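Local coordinates for protein F420-dependent methylenetetrahydromethanopterin dehydrogenase (Methanopyrus kandleri, PDB 1QV9) that catalyses the reversible, coenzyme F420-dependent interconversion of methenyl- and methylene-tetrahydromethanopterin in methanogenesis from carbon dioxide, at residues Val38-Lys43 / Glu50-Met55. Numbering follows the deposited sequence.
Sequences VGTSVK and EAAVEM
Strand 33-39, an edge strand of the parallel sheet within this chain, gives way to a tight turn, and helix 46-63 then runs back over the sheet, the usual strand-to-helix connection of an alpha/beta domain. The two backbones come nearest at G39, whose CA lies 5.0 Å from A52 CA. Small residues suit both positions: A52 CB lies 4.3 Å from G39 CA, and the almost fully extended backbone of G39 is easily reached by glycine. T40 uses its two branches for different tasks. With chi1 at 52°, OG1 takes the crowded position between the backbone N and the carbonyl carbon and donates to K43 O at 2.8 Å from above the carbonyl plane, bracing the type II' turn T40-K43. The same torsion leaves CG2 beside the backbone N, tip to tip with A52 CB at 4.0 Å. An alanine at T40 would remove both OG1 and CG2, and would probably loosen the turn as well as the packing against A52. M55, present as selenomethionine and modelled in two conformers, has in the one described an off-staggered chi1 (-107°), an extended chi2 and a bend at chi3 (-59°). Its long unbranched chain can thus bend to the strand backbone, bringing CE to 3.6 Å from G39 O and 4.3 Å from V38 CB. V38, beta-branched as befits a strand, meets A52 O with CG2, set in the crowded position between backbone N and carbonyl carbon. V38 and G39 pair with an antiparallel strand of the second subunit; R36 of that subunit packs on T40, and its D25 forms a salt bridge with K43 NZ. The buried join between the segments thus rests on van der Waals fit, whereas the T40 hydroxyl spends its bond inside the turn.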
# COMPACT_ATOMS: atom_id res chain seq x y z
N VAL A 38 36.94 -12.98 -9.26
CA VAL A 38 37.48 -13.97 -8.32
C VAL A 38 37.29 -13.46 -6.90
O VAL A 38 37.16 -12.26 -6.69
CB VAL A 38 38.99 -14.22 -8.55
CG1 VAL A 38 39.20 -14.75 -9.95
CG2 VAL A 38 39.80 -12.93 -8.31
N GLY A 39 37.25 -14.36 -5.91
CA GLY A 39 37.06 -13.88 -4.57
C GLY A 39 36.99 -15.03 -3.59
O GLY A 39 37.13 -16.19 -3.98
N THR A 40 36.80 -14.67 -2.34
CA THR A 40 36.72 -15.64 -1.24
C THR A 40 35.35 -15.57 -0.56
O THR A 40 35.24 -15.78 0.65
CB THR A 40 37.81 -15.36 -0.18
OG1 THR A 40 37.74 -13.99 0.21
CG2 THR A 40 39.19 -15.66 -0.73
N SER A 41 34.32 -15.24 -1.33
CA SER A 41 32.98 -15.13 -0.82
C SER A 41 32.91 -14.07 0.29
O SER A 41 33.56 -13.01 0.17
CB SER A 41 32.49 -16.53 -0.34
OG SER A 41 31.10 -16.49 -0.06
N VAL A 42 32.19 -14.33 1.38
CA VAL A 42 32.03 -13.33 2.44
C VAL A 42 33.24 -13.10 3.34
O VAL A 42 33.30 -12.12 4.09
CB VAL A 42 30.87 -13.75 3.37
CG1 VAL A 42 29.56 -13.97 2.59
CG2 VAL A 42 31.27 -15.03 4.04
N LYS A 43 34.23 -13.99 3.26
CA LYS A 43 35.39 -13.82 4.13
C LYS A 43 36.29 -12.72 3.62
O LYS A 43 36.61 -12.64 2.43
CB LYS A 43 36.14 -15.14 4.29
CG LYS A 43 35.31 -16.17 5.10
CD LYS A 43 36.16 -17.36 5.55
CE LYS A 43 35.33 -18.43 6.29
NZ LYS A 43 34.47 -17.86 7.37
N GLU A 50 44.39 -11.86 0.99
CA GLU A 50 45.67 -12.08 0.31
C GLU A 50 45.51 -13.20 -0.72
O GLU A 50 46.00 -13.12 -1.83
CB GLU A 50 46.78 -12.40 1.33
CG GLU A 50 48.12 -12.71 0.67
CD GLU A 50 49.29 -12.77 1.64
OE1 GLU A 50 50.43 -12.89 1.16
OE2 GLU A 50 49.08 -12.69 2.86
N ALA A 51 44.79 -14.26 -0.34
CA ALA A 51 44.56 -15.37 -1.27
C ALA A 51 43.76 -14.91 -2.49
O ALA A 51 44.05 -15.35 -3.58
CB ALA A 51 43.80 -16.51 -0.54
N ALA A 52 42.75 -14.07 -2.28
CA ALA A 52 41.95 -13.55 -3.38
C ALA A 52 42.80 -12.70 -4.32
O ALA A 52 42.74 -12.85 -5.55
CB ALA A 52 40.80 -12.71 -2.85
N VAL A 53 43.59 -11.80 -3.76
CA VAL A 53 44.41 -10.94 -4.60
C VAL A 53 45.50 -11.76 -5.34
O VAL A 53 45.80 -11.49 -6.50
CB VAL A 53 45.02 -9.79 -3.77
CG1 VAL A 53 45.90 -8.90 -4.65
CG2 VAL A 53 43.90 -8.95 -3.17
N GLU A 54 46.06 -12.77 -4.67
CA GLU A 54 47.07 -13.63 -5.29
C GLU A 54 46.43 -14.33 -6.50
O GLU A 54 47.05 -14.44 -7.57
CB GLU A 54 47.60 -14.64 -4.26
CG GLU A 54 48.88 -15.35 -4.69
CD GLU A 54 49.40 -16.31 -3.62
OE1 GLU A 54 49.64 -15.86 -2.47
OE2 GLU A 54 49.59 -17.51 -3.93
N MSE A 55 45.19 -14.81 -6.34
CA MSE A 55 44.47 -15.46 -7.45
C MSE A 55 44.37 -14.48 -8.61
O MSE A 55 44.60 -14.83 -9.77
CB MSE A 55 43.03 -15.83 -7.03
CG MSE A 55 42.75 -17.30 -6.79
SE MSE A 55 40.83 -17.61 -6.69
CE MSE A 55 40.48 -16.40 -5.19